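Biofilm growth-associated repressor (Xylella fastidiosa, PDB 3PQK) represses transcription of its own operon by binding, through a winged-helix fold, a palindromic AT-rich sequence that spans the -10 region of the blh promoter. Local coordinates at the interface of chains A and B. Sequence-based numbering; all coordinates share one arbitrary frame. Chains: chain A/B, Biofilm growth-associated repressor.

The interface of chains A and B. Residues chain A 9, 83, 86-87, 90; chain B 94-95.
A:Lys83 and B:Ile94 meet in a two-fold symmetric helix-to-helix interface between identical subunits; of the type that pairs ArsR-family repressors, it likely holds the two DNA-binding units in the dimer that reads a palindrome. A hydrogen bond runs from the amine NZ of A:Lys83 to the backbone O of B:Ile94, 2.6 Å long. It meets the carbonyl at a C=O...N angle of 140°, with NZ tilted from the carbonyl plane. The same NZ donates to the side-chain amide OE1 of A:Gln86 at 2.8 Å, so two oxygens, one from each subunit, fix the lysine tip. The lysine reaches this point by a bend at chi2 (71°), after which its chain runs past B:Ile94 in the opposite direction.

Around this link carbon packing dominates, with the guanidinium of A:Arg9 at the rim. The branch methyl CG2 of B:Ile94 lies 3.8 Å from A:Lys83 CE, and also packs against A:Gln86 CB. Its other arm ends in CD1, 3.8 Å from A:Leu87 CA and 4.0 Å from A:Ala90 CB, which places the isoleucine tip against the backbone side of the opposing helix. Two chain A groups meet the CD1-CE1 edge of the B:Phe95 ring: A:Arg9 NH2 in plane, 3.6 Å from CD1, and A:Lys83 CG, off-plane on the B:Ile94 side, 3.9 Å from CE1. Guanidinium and ring stand 78° apart, which excludes a parallel stack. Within chain B, CG2 of B:Ile94 sits over one ring face, 3.6 Å above its centre, which would help fix the ring.

In the fold, A:Lys83 immediately precedes helix 84-96, whose first turns carry A:Gln86, A:Leu87 and A:Ala90; A:Arg9 belongs to helix 5-20, and B:Ile94 and B:Phe95 lie near the C-terminal end of the partner's helix 84-96.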
ATOM      1  N   ARG A   9      -9.640   5.677 -10.192  1.00 37.13           N
ATOM      2  CA  ARG A   9      -8.928   4.620  -9.469  1.00 35.83           C
ATOM      3  C   ARG A   9      -7.755   5.162  -8.644  1.00 37.97           C
ATOM      4  O   ARG A   9      -7.603   4.768  -7.493  1.00 38.24           O
ATOM      5  CB  ARG A   9      -8.427   3.532 -10.431  1.00 35.89           C
ATOM      6  CG  ARG A   9      -8.307   2.142  -9.790  1.00 36.99           C
ATOM      7  CD  ARG A   9      -9.526   1.302 -10.161  1.00 37.58           C
ATOM      8  NE  ARG A   9      -9.874   0.277  -9.171  1.00 48.57           N
ATOM      9  CZ  ARG A   9     -10.440   0.512  -7.985  1.00 63.41           C
ATOM     10  NH1 ARG A   9     -10.666   1.757  -7.581  1.00 51.34           N
ATOM     11  NH2 ARG A   9     -10.747  -0.496  -7.179  1.00 41.71           N
ATOM     12  N   LYS A  83     -12.623  -5.463  -1.695  1.00 38.56           N
ATOM     13  CA  LYS A  83     -11.476  -5.187  -2.546  1.00 36.76           C
ATOM     14  C   LYS A  83     -10.179  -4.900  -1.751  1.00 37.56           C
ATOM     15  O   LYS A  83      -9.139  -5.417  -2.122  1.00 38.45           O
ATOM     16  CB  LYS A  83     -11.838  -4.036  -3.521  1.00 38.15           C
ATOM     17  CG  LYS A  83     -10.774  -3.701  -4.563  1.00 36.26           C
ATOM     18  CD  LYS A  83     -10.670  -4.782  -5.611  1.00 38.49           C
ATOM     19  CE  LYS A  83      -9.711  -4.373  -6.684  1.00 37.87           C
ATOM     20  NZ  LYS A  83      -9.152  -5.560  -7.355  1.00 41.60           N
ATOM     21  N   GLN A  86      -7.566  -7.635  -0.591  1.00 22.29           N
ATOM     22  CA  GLN A  86      -6.605  -8.090  -1.614  1.00 21.16           C
ATOM     23  C   GLN A  86      -5.285  -7.347  -1.403  1.00 23.31           C
ATOM     24  O   GLN A  86      -4.220  -7.939  -1.498  1.00 22.68           O
ATOM     25  CB  GLN A  86      -7.146  -7.823  -3.044  1.00 22.58           C
ATOM     26  CG  GLN A  86      -8.359  -8.690  -3.491  1.00 27.15           C
ATOM     27  CD  GLN A  86      -8.942  -8.232  -4.843  1.00 43.29           C
ATOM     28  OE1 GLN A  86      -8.256  -7.664  -5.705  1.00 31.12           O
ATOM     29  NE2 GLN A  86     -10.240  -8.445  -5.067  1.00 28.71           N
ATOM     30  N   LEU A  87      -5.357  -6.061  -1.067  1.00 21.02           N
ATOM     31  CA  LEU A  87      -4.148  -5.275  -0.836  1.00 21.35           C
ATOM     32  C   LEU A  87      -3.489  -5.734   0.476  1.00 25.10           C
ATOM     33  O   LEU A  87      -2.264  -5.907   0.516  1.00 24.28           O
ATOM     34  CB  LEU A  87      -4.452  -3.755  -0.815  1.00 21.35           C
ATOM     35  CG  LEU A  87      -3.252  -2.822  -0.446  1.00 25.76           C
ATOM     36  CD1 LEU A  87      -2.070  -3.017  -1.375  1.00 24.13           C
ATOM     37  CD2 LEU A  87      -3.691  -1.355  -0.412  1.00 29.32           C
ATOM     38  N   ALA A  90      -1.589  -8.845  -0.030  1.00 26.82           N
ATOM     39  CA  ALA A  90      -0.334  -8.578  -0.745  1.00 25.41           C
ATOM     40  C   ALA A  90       0.709  -7.989   0.175  1.00 26.48           C
ATOM     41  O   ALA A  90       1.868  -8.359   0.072  1.00 24.76           O
ATOM     42  CB  ALA A  90      -0.572  -7.642  -1.916  1.00 26.45           C
TER
ATOM     43  N   ILE B  94      -3.739  -5.651  -8.647  1.00 22.04           N
ATOM     44  CA  ILE B  94      -5.013  -5.507  -7.930  1.00 21.87           C
ATOM     45  C   ILE B  94      -5.872  -4.389  -8.511  1.00 26.51           C
ATOM     46  O   ILE B  94      -7.075  -4.579  -8.671  1.00 25.52           O
ATOM     47  CB  ILE B  94      -4.792  -5.318  -6.399  1.00 24.71           C
ATOM     48  CG1 ILE B  94      -4.077  -6.534  -5.761  1.00 24.14           C
ATOM     49  CG2 ILE B  94      -6.117  -5.030  -5.680  1.00 24.66           C
ATOM     50  CD1 ILE B  94      -3.280  -6.172  -4.461  1.00 26.15           C
ATOM     51  N   PHE B  95      -5.270  -3.211  -8.782  1.00 23.67           N
ATOM     52  CA  PHE B  95      -6.032  -2.037  -9.199  1.00 24.40           C
ATOM     53  C   PHE B  95      -5.888  -1.549 -10.644  1.00 32.92           C
ATOM     54  O   PHE B  95      -6.894  -1.460 -11.352  1.00 33.28           O
ATOM     55  CB  PHE B  95      -5.771  -0.866  -8.223  1.00 25.34           C
ATOM     56  CG  PHE B  95      -6.054  -1.164  -6.770  1.00 25.94           C
ATOM     57  CD1 PHE B  95      -7.360  -1.141  -6.277  1.00 26.74           C
ATOM     58  CD2 PHE B  95      -5.013  -1.440  -5.881  1.00 27.72           C
ATOM     59  CE1 PHE B  95      -7.629  -1.416  -4.936  1.00 26.56           C
ATOM     60  CE2 PHE B  95      -5.280  -1.689  -4.528  1.00 29.93           C
ATOM     61  CZ  PHE B  95      -6.588  -1.672  -4.064  1.00 27.49           C
TER